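Local structure of guanylate kinase (Coxiella burnetii, 3TR0) at residues K87-R92 and R98-E103; L9-A14 and R110-L115; E134-R139 and Q149-A154. The protein phosphorylates GMP with ATP to give GDP and ADP, and is probably needed for recycling GMP and, indirectly, cGMP. All blocks are in the same frame, centred on the assembly; numbering follows the deposited sequence.

Contact 1 of 3, residues K87-R92 and R98-E103; sequences KDWVLR and RDVLLE. With 5GP (guanosine-5'-monophosphate), chain D.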
# COMPACT_ATOMS: atom_id res chain seq x y z
N LYS A 87 -9.16 -11.52 22.50
CA LYS A 87 -10.08 -10.97 21.51
C LYS A 87 -10.64 -9.59 21.87
O LYS A 87 -10.73 -8.71 21.02
CB LYS A 87 -11.24 -11.94 21.28
CG LYS A 87 -12.24 -11.45 20.24
CD LYS A 87 -13.53 -12.25 20.29
CE LYS A 87 -14.21 -12.10 21.63
NZ LYS A 87 -15.49 -12.86 21.70
N ASP A 88 -11.04 -9.42 23.12
CA ASP A 88 -11.77 -8.21 23.49
C ASP A 88 -10.93 -6.95 23.37
O ASP A 88 -11.42 -5.91 22.93
CB ASP A 88 -12.36 -8.34 24.90
CG ASP A 88 -13.50 -7.37 25.13
OD1 ASP A 88 -14.54 -7.51 24.45
OD2 ASP A 88 -13.36 -6.48 25.99
N TRP A 89 -9.67 -7.02 23.76
CA TRP A 89 -8.81 -5.85 23.69
C TRP A 89 -8.69 -5.35 22.25
O TRP A 89 -8.75 -4.16 21.99
CB TRP A 89 -7.42 -6.14 24.26
CG TRP A 89 -6.51 -4.96 24.18
CD1 TRP A 89 -6.32 -4.01 25.14
CD2 TRP A 89 -5.67 -4.59 23.08
NE1 TRP A 89 -5.41 -3.07 24.71
CE2 TRP A 89 -5.00 -3.41 23.44
CE3 TRP A 89 -5.43 -5.15 21.82
CZ2 TRP A 89 -4.08 -2.78 22.60
CZ3 TRP A 89 -4.52 -4.52 20.98
CH2 TRP A 89 -3.86 -3.35 21.37
N VAL A 90 -8.53 -6.29 21.32
CA VAL A 90 -8.39 -5.94 19.91
C VAL A 90 -9.64 -5.24 19.40
O VAL A 90 -9.57 -4.19 18.76
CB VAL A 90 -8.11 -7.19 19.06
CG1 VAL A 90 -8.20 -6.86 17.58
CG2 VAL A 90 -6.73 -7.77 19.39
N LEU A 91 -10.80 -5.81 19.69
CA LEU A 91 -12.06 -5.23 19.22
C LEU A 91 -12.33 -3.85 19.82
O LEU A 91 -12.90 -2.99 19.16
CB LEU A 91 -13.23 -6.19 19.47
CG LEU A 91 -13.10 -7.54 18.78
CD1 LEU A 91 -14.36 -8.37 18.97
CD2 LEU A 91 -12.80 -7.36 17.29
N ARG A 92 -11.93 -3.64 21.07
CA ARG A 92 -12.04 -2.32 21.67
C ARG A 92 -11.22 -1.27 20.91
O ARG A 92 -11.68 -0.15 20.68
CB ARG A 92 -11.62 -2.33 23.14
CG ARG A 92 -12.57 -3.09 24.04
CD ARG A 92 -12.46 -2.62 25.49
NE ARG A 92 -11.10 -2.71 26.03
CZ ARG A 92 -10.57 -3.82 26.53
NH1 ARG A 92 -11.27 -4.95 26.55
NH2 ARG A 92 -9.34 -3.81 27.01
N ARG A 98 -8.62 2.68 16.19
CA ARG A 98 -7.18 2.43 16.18
C ARG A 98 -6.86 1.13 15.46
O ARG A 98 -7.47 0.09 15.73
CB ARG A 98 -6.63 2.34 17.60
CG ARG A 98 -6.84 3.57 18.46
CD ARG A 98 -6.14 3.39 19.81
NE ARG A 98 -6.46 4.46 20.74
CZ ARG A 98 -7.42 4.38 21.66
NH1 ARG A 98 -8.15 3.28 21.76
NH2 ARG A 98 -7.65 5.40 22.47
N ASP A 99 -5.89 1.17 14.55
CA ASP A 99 -5.39 -0.03 13.91
C ASP A 99 -4.66 -0.86 14.95
O ASP A 99 -4.18 -0.34 15.96
CB ASP A 99 -4.47 0.31 12.75
CG ASP A 99 -5.17 1.13 11.69
OD1 ASP A 99 -6.10 0.59 11.06
OD2 ASP A 99 -4.80 2.31 11.49
N VAL A 100 -4.58 -2.17 14.72
CA VAL A 100 -3.94 -3.05 15.68
C VAL A 100 -2.86 -3.87 15.00
O VAL A 100 -3.09 -4.44 13.93
CB VAL A 100 -4.94 -4.01 16.34
CG1 VAL A 100 -4.20 -5.04 17.20
CG2 VAL A 100 -5.94 -3.22 17.18
N LEU A 101 -1.69 -3.92 15.62
CA LEU A 101 -0.60 -4.75 15.14
C LEU A 101 -0.62 -6.09 15.85
O LEU A 101 -0.67 -6.13 17.08
CB LEU A 101 0.73 -4.05 15.37
CG LEU A 101 1.00 -2.89 14.43
CD1 LEU A 101 1.98 -1.91 15.03
CD2 LEU A 101 1.51 -3.42 13.10
N LEU A 102 -0.59 -7.17 15.09
CA LEU A 102 -0.55 -8.51 15.66
C LEU A 102 0.77 -9.18 15.31
O LEU A 102 1.02 -9.52 14.15
CB LEU A 102 -1.72 -9.35 15.15
CG LEU A 102 -3.14 -8.83 15.43
CD1 LEU A 102 -4.18 -9.67 14.70
CD2 LEU A 102 -3.41 -8.80 16.91
N GLU A 103 1.64 -9.34 16.31
CA GLU A 103 2.89 -10.05 16.11
C GLU A 103 2.64 -11.51 16.39
O GLU A 103 2.76 -11.95 17.54
CB GLU A 103 3.96 -9.53 17.06
CG GLU A 103 4.30 -8.06 16.90
CD GLU A 103 5.32 -7.60 17.92
OE1 GLU A 103 4.99 -7.57 19.12
OE2 GLU A 103 6.46 -7.28 17.52
P 5GP D . 8.84 -15.81 21.68
O1P 5GP D . 8.69 -14.47 22.36
O2P 5GP D . 8.65 -17.05 22.50
O3P 5GP D . 10.19 -15.84 20.99
O5' 5GP D . 7.89 -15.86 20.41
C5' 5GP D . 7.64 -17.08 19.73
C4' 5GP D . 6.81 -16.85 18.50
O4' 5GP D . 5.42 -17.05 18.81
C3' 5GP D . 6.85 -15.45 17.92
O3' 5GP D . 8.00 -15.21 17.12
C2' 5GP D . 5.54 -15.35 17.15
O2' 5GP D . 5.69 -15.89 15.84
C1' 5GP D . 4.62 -16.28 17.95
N9 5GP D . 3.63 -15.55 18.75
C8 5GP D . 3.82 -14.66 19.74
N7 5GP D . 2.60 -14.26 20.20
C5 5GP D . 1.66 -14.92 19.48
C6 5GP D . 0.27 -14.94 19.47
O6 5GP D . -0.39 -14.22 20.27
N1 5GP D . -0.37 -15.73 18.60
C2 5GP D . 0.30 -16.50 17.74
N2 5GP D . -0.35 -17.30 16.86
N3 5GP D . 1.65 -16.50 17.72
C4 5GP D . 2.33 -15.72 18.58
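Val90 and Val100 mark the closest backbone register, their CA atoms 6.8 Å apart, where the 87-92 helical segment passes strand 99-103 at an axis distance of 9.0 Å and runs roughly counter to it, at 144°. No polar pair joins the segments; the contact is made by apolar side chains, and Val100, whose CB points toward the helix, takes part in most of it. Its two methyls serve different partners. CG1, anti to the backbone N, meets the indole of Trp89 at CZ3, 3.8 Å away. The methyl lies near the plane of the ring, so the tryptophan offers an edge and not a face. The ring gets there because its CG is anti to the Trp89 backbone N (chi1 179°), which carries the six-membered ring toward the strand although the CB itself does not aim that way. The other methyl, CG2, lies beside the first turn of the helix, 4.1 Å from Val90 O and 4.3 Å from Val90 CG1. Further along the strand, Leu102 brings CD2 to 4.3 Å from Val90 CG2, so that Val90 spans two strand residues on the same side of the sheet. The strand leads on to Glu103, a residue of the GMP pocket, whose carbonyl O is 3.5 Å from N7 of the bound guanine. At the start of helix 87-95, the Glu86 carboxylate accepts hydrogen bonds from the backbone N atoms of Asp88 and Trp89. Strand 99-103 lies between strands 34-36 and 9-13 in the parallel sheet; Val90 and Val100 both also touch Leu9 of strand 9-13, while Leu101, pointing away from helix 87-95, packs on Leu27 and Val28 of helix 20-30.

Contact 2 of 3, residues L9-A14 and R110-L115; sequences LFIISA and RQIREL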
# COMPACT_ATOMS: atom_id res chain seq x y z
N LEU A 9 -6.55 -4.75 10.98
CA LEU A 9 -5.52 -5.55 11.64
C LEU A 9 -4.32 -5.68 10.72
O LEU A 9 -4.46 -5.95 9.54
CB LEU A 9 -6.07 -6.93 11.98
CG LEU A 9 -7.34 -6.98 12.84
CD1 LEU A 9 -7.76 -8.42 13.06
CD2 LEU A 9 -7.10 -6.27 14.17
N PHE A 10 -3.13 -5.50 11.29
CA PHE A 10 -1.90 -5.66 10.53
C PHE A 10 -1.07 -6.76 11.15
O PHE A 10 -0.53 -6.60 12.24
CB PHE A 10 -1.11 -4.35 10.51
CG PHE A 10 -1.79 -3.26 9.73
CD1 PHE A 10 -1.57 -3.13 8.37
CD2 PHE A 10 -2.67 -2.38 10.35
CE1 PHE A 10 -2.20 -2.13 7.64
CE2 PHE A 10 -3.29 -1.39 9.63
CZ PHE A 10 -3.06 -1.26 8.27
N ILE A 11 -1.01 -7.90 10.46
CA ILE A 11 -0.32 -9.08 10.97
C ILE A 11 1.15 -8.97 10.59
O ILE A 11 1.48 -8.74 9.44
CB ILE A 11 -0.90 -10.37 10.35
CG1 ILE A 11 -2.39 -10.49 10.67
CG2 ILE A 11 -0.15 -11.59 10.85
CD1 ILE A 11 -3.14 -11.42 9.74
N ILE A 12 2.03 -9.15 11.58
CA ILE A 12 3.46 -9.15 11.34
C ILE A 12 4.03 -10.50 11.74
O ILE A 12 3.94 -10.88 12.91
CB ILE A 12 4.18 -8.08 12.17
CG1 ILE A 12 3.41 -6.76 12.12
CG2 ILE A 12 5.60 -7.90 11.67
CD1 ILE A 12 3.41 -6.11 10.76
N SER A 13 4.61 -11.22 10.79
CA SER A 13 5.20 -12.53 11.09
C SER A 13 6.65 -12.59 10.62
O SER A 13 7.03 -11.92 9.67
CB SER A 13 4.40 -13.66 10.44
OG SER A 13 3.03 -13.61 10.83
N ALA A 14 7.45 -13.40 11.31
CA ALA A 14 8.86 -13.55 10.98
C ALA A 14 9.47 -14.69 11.77
O ALA A 14 8.97 -15.05 12.84
CB ALA A 14 9.61 -12.25 11.26
N ARG A 110 -3.19 -17.35 9.58
CA ARG A 110 -4.26 -18.05 8.88
C ARG A 110 -5.61 -17.85 9.57
O ARG A 110 -6.63 -17.66 8.90
CB ARG A 110 -3.95 -19.54 8.74
CG ARG A 110 -2.77 -19.87 7.83
CD ARG A 110 -2.66 -21.38 7.60
NE ARG A 110 -1.63 -21.75 6.64
CZ ARG A 110 -1.45 -22.97 6.16
NH1 ARG A 110 -2.25 -23.96 6.56
NH2 ARG A 110 -0.49 -23.22 5.29
N GLN A 111 -5.61 -17.89 10.90
CA GLN A 111 -6.85 -17.72 11.66
C GLN A 111 -7.42 -16.32 11.50
O GLN A 111 -8.61 -16.14 11.27
CB GLN A 111 -6.60 -18.00 13.14
CG GLN A 111 -6.28 -19.45 13.45
CD GLN A 111 -5.87 -19.65 14.89
OE1 GLN A 111 -6.61 -19.30 15.81
NE2 GLN A 111 -4.68 -20.21 15.10
N ILE A 112 -6.55 -15.32 11.62
CA ILE A 112 -6.97 -13.93 11.50
C ILE A 112 -7.52 -13.61 10.11
O ILE A 112 -8.53 -12.93 9.97
CB ILE A 112 -5.83 -12.96 11.85
CG1 ILE A 112 -5.39 -13.17 13.30
CG2 ILE A 112 -6.27 -11.52 11.64
CD1 ILE A 112 -6.47 -12.87 14.32
N ARG A 113 -6.85 -14.11 9.07
CA ARG A 113 -7.30 -13.89 7.70
C ARG A 113 -8.72 -14.40 7.48
O ARG A 113 -9.52 -13.77 6.79
CB ARG A 113 -6.36 -14.52 6.68
CG ARG A 113 -5.02 -13.82 6.54
CD ARG A 113 -4.22 -14.35 5.36
NE ARG A 113 -2.81 -14.00 5.51
CZ ARG A 113 -1.88 -14.85 5.95
NH1 ARG A 113 -2.21 -16.09 6.26
NH2 ARG A 113 -0.62 -14.45 6.07
N GLU A 114 -9.03 -15.55 8.07
CA GLU A 114 -10.37 -16.12 8.00
C GLU A 114 -11.36 -15.23 8.74
O GLU A 114 -12.44 -14.92 8.23
CB GLU A 114 -10.39 -17.52 8.61
CG GLU A 114 -9.66 -18.57 7.80
CD GLU A 114 -10.60 -19.36 6.90
OE1 GLU A 114 -11.79 -19.50 7.25
OE2 GLU A 114 -10.15 -19.83 5.83
N LEU A 115 -10.98 -14.81 9.94
CA LEU A 115 -11.87 -14.12 10.86
C LEU A 115 -12.06 -12.63 10.52
O LEU A 115 -13.10 -12.05 10.84
CB LEU A 115 -11.35 -14.29 12.29
CG LEU A 115 -12.08 -13.64 13.46
CD1 LEU A 115 -11.87 -14.46 14.72
CD2 LEU A 115 -11.61 -12.20 13.66
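With chi1 at -62°, Ile112 sets its CG2 methyl anti to the backbone N and directs it at the sheet, where Ile11, its own chain nearly extended at chi2 (160°), reaches out with CD1 to meet it. This is helix-on-sheet packing in the P-loop kinase fold: helix 106-115 is the connection of a beta-alpha-beta crossover from strand 99-103 to strand 120-125, and it lies over strand 9-13, which sits between those two in the parallel sheet. The angle of 163° between strand and helix directions is in keeping with such a crossover, whose helix runs roughly antiparallel to the strands, and the axes approach to 10.1 Å.

Ile112 CG2 is shared by two strand residues. It stands 3.7 Å from Ile11 CD1 and, on the neighbouring inward position, 3.7 Å from Leu9 CD1. The two isoleucine chains lie alongside each other and point opposite ways, which also places Ile11 CD1 3.7 Å from Ile112 CB; Leu9 approaches nearly perpendicular to Ile112. All three residues are buried. Strand 9-13 runs into the nucleotide-binding loop, predicted to bind ATP from Ala14 onward. Arg113 contributes its aliphatic part here, while its charged end turns to a hydrogen bond from NH2 to Ser121 OG and a cation-pi contact with Phe164; its CG remains 4.4 Å from Ile11 CD1.

Contact 3 of 3, residues E134-R139 and Q149-A154; sequences ERLIKR and QRLALA. With SO4 (sulfate ion), chain B.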
# COMPACT_ATOMS: atom_id res chain seq x y z
N GLU A 134 23.10 -15.34 14.50
CA GLU A 134 23.80 -14.26 15.18
C GLU A 134 22.92 -13.56 16.21
O GLU A 134 23.29 -13.46 17.38
CB GLU A 134 24.32 -13.23 14.17
CG GLU A 134 25.12 -12.10 14.80
CD GLU A 134 25.69 -11.14 13.78
OE1 GLU A 134 25.31 -11.24 12.59
OE2 GLU A 134 26.50 -10.27 14.17
N ARG A 135 21.75 -13.10 15.79
CA ARG A 135 20.85 -12.39 16.69
C ARG A 135 20.38 -13.27 17.84
O ARG A 135 20.29 -12.82 18.99
CB ARG A 135 19.65 -11.80 15.93
CG ARG A 135 18.77 -10.90 16.78
CD ARG A 135 17.73 -10.14 15.95
NE ARG A 135 18.28 -8.97 15.27
CZ ARG A 135 18.44 -8.86 13.95
NH1 ARG A 135 18.08 -9.85 13.15
NH2 ARG A 135 18.95 -7.75 13.44
N LEU A 136 20.09 -14.54 17.55
CA LEU A 136 19.61 -15.46 18.57
C LEU A 136 20.70 -15.80 19.59
O LEU A 136 20.44 -15.80 20.80
CB LEU A 136 19.05 -16.74 17.94
CG LEU A 136 17.69 -16.63 17.27
CD1 LEU A 136 17.31 -17.96 16.63
CD2 LEU A 136 16.63 -16.19 18.27
N ILE A 137 21.90 -16.10 19.11
CA ILE A 137 23.01 -16.44 20.00
C ILE A 137 23.29 -15.29 20.96
O ILE A 137 23.59 -15.52 22.13
CB ILE A 137 24.30 -16.76 19.22
CG1 ILE A 137 24.11 -18.02 18.37
CG2 ILE A 137 25.47 -16.95 20.17
CD1 ILE A 137 23.97 -19.29 19.18
N LYS A 138 23.18 -14.06 20.47
CA LYS A 138 23.49 -12.89 21.29
C LYS A 138 22.46 -12.63 22.39
O LYS A 138 22.68 -11.79 23.26
CB LYS A 138 23.68 -11.64 20.43
CG LYS A 138 24.98 -11.64 19.65
CD LYS A 138 25.40 -10.23 19.27
CE LYS A 138 24.41 -9.57 18.34
NZ LYS A 138 24.81 -8.17 18.02
N ARG A 139 21.34 -13.34 22.33
CA ARG A 139 20.34 -13.24 23.39
C ARG A 139 20.71 -14.21 24.50
O ARG A 139 20.29 -15.37 24.50
CB ARG A 139 18.94 -13.53 22.84
CG ARG A 139 18.49 -12.50 21.83
CD ARG A 139 17.11 -12.76 21.26
NE ARG A 139 16.76 -11.71 20.32
CZ ARG A 139 15.68 -11.71 19.54
NH1 ARG A 139 14.82 -12.72 19.57
NH2 ARG A 139 15.47 -10.69 18.72
N GLN A 149 17.31 -26.19 16.97
CA GLN A 149 15.88 -26.48 16.94
C GLN A 149 15.08 -25.25 16.52
O GLN A 149 14.13 -25.35 15.74
CB GLN A 149 15.40 -26.99 18.30
CG GLN A 149 15.32 -28.50 18.40
CD GLN A 149 16.58 -29.19 17.90
OE1 GLN A 149 16.58 -29.80 16.83
NE2 GLN A 149 17.66 -29.09 18.66
N ARG A 150 15.48 -24.09 17.03
CA ARG A 150 14.81 -22.84 16.69
C ARG A 150 15.07 -22.45 15.24
O ARG A 150 14.19 -21.90 14.57
CB ARG A 150 15.26 -21.71 17.62
CG ARG A 150 14.98 -21.98 19.09
CD ARG A 150 15.35 -20.78 19.95
NE ARG A 150 14.49 -19.63 19.68
CZ ARG A 150 14.67 -18.43 20.21
NH1 ARG A 150 15.68 -18.21 21.03
NH2 ARG A 150 13.83 -17.44 19.90
N LEU A 151 16.27 -22.72 14.75
CA LEU A 151 16.60 -22.41 13.36
C LEU A 151 15.82 -23.30 12.40
O LEU A 151 15.42 -22.86 11.32
CB LEU A 151 18.10 -22.51 13.11
CG LEU A 151 18.94 -21.38 13.71
CD1 LEU A 151 20.41 -21.62 13.47
CD2 LEU A 151 18.52 -20.03 13.15
N ALA A 152 15.62 -24.55 12.80
CA ALA A 152 14.80 -25.47 12.01
C ALA A 152 13.36 -24.95 11.93
O ALA A 152 12.74 -25.00 10.87
CB ALA A 152 14.84 -26.86 12.62
N LEU A 153 12.85 -24.45 13.05
CA LEU A 153 11.51 -23.88 13.07
C LEU A 153 11.44 -22.57 12.28
O LEU A 153 10.38 -22.17 11.82
CB LEU A 153 11.05 -23.62 14.51
CG LEU A 153 10.66 -24.85 15.35
CD1 LEU A 153 10.09 -24.41 16.69
CD2 LEU A 153 9.66 -25.70 14.59
N ALA A 154 12.59 -21.92 12.13
CA ALA A 154 12.66 -20.66 11.40
C ALA A 154 12.53 -20.88 9.90
O ALA A 154 11.87 -20.11 9.20
CB ALA A 154 13.96 -19.94 11.72
S SO4 B . 12.59 -11.41 16.68
O1 SO4 B . 11.67 -10.56 17.43
O2 SO4 B . 12.70 -12.71 17.33
O3 SO4 B . 12.08 -11.61 15.32
O4 SO4 B . 13.91 -10.80 16.64
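Leu136 and Arg150 supply the main contact, an apolar methyl against a flat cation. Leu136 CD2 stands over one face of the Arg150 guanidinium, 3.2 Å above its plane and displaced from the centre of the group, with NH1 and NH2 of Arg150 each 3.5 Å from that methyl. A bend at chi3 (66°) in the Arg150 chain presents this face. The methyl leaves the guanidinium edge for polar partners, and Arg150 NH1 uses it in a salt bridge with Asp142 OD2.

The purely apolar interaction is smaller. Leu136 turns its second methyl, CD1, to Leu151 CD2 at 4.2 Å, so one leucine separates its two branches between a charged and an aliphatic neighbour on adjacent positions of the second helix.

The other ionic interaction is with a sulfate, probably a crystallisation component. Arg139, fully extended from CG to NE, grips it edge-on with two bonds: NH2 to sulfate O4 at 2.6 Å with an N-H...O angle of 153°, and NH1 to sulfate O2 at 3.1 Å, straighter at 165°. The same ion accepts bonds from the backbone N atoms of Gly17, Gly19, Lys20 and Thr21, the loop predicted to bind ATP, so it probably marks a phosphate position of that nucleotide. Arg150 NH2 lies 4.8 Å from Arg139 NH1, as might be expected of arginines gathered around a phosphate-binding site; the Arg150 side chain also comes within about 4 Å of the bound GMP, nearest atoms.

The position of the two helices beside the phosphate loop is consistent with the lid region of guanylate kinases. Helix 147-158 packs on helix 129-137 again through Leu151 and Ala154, both touching Leu132, and Arg135 NH1 on Gly17 O, Arg150 on Ser16 and Ala154 on Pro15 tie the pair to that loop.

Overall arrangement
Contacts 1 and 2 belong to one core: strands 99-103 and 9-13 are neighbours in the parallel sheet, probably hydrogen-bonded through Leu102 O to Ile12 N and Val100 O to Phe10 N. Their centres are about 11 Å apart, and contact 1 is nested in the chain loop that contact 2 closes. Both join a helix to the sheet by aliphatic or aromatic side chains. Contact 3 joins two helices instead, with centres about 28 and 23 Å from contacts 1 and 2, and touches neither. There, nearer the chain's periphery, one arginine enters the packing and another binds an anion beside the nucleotide sites.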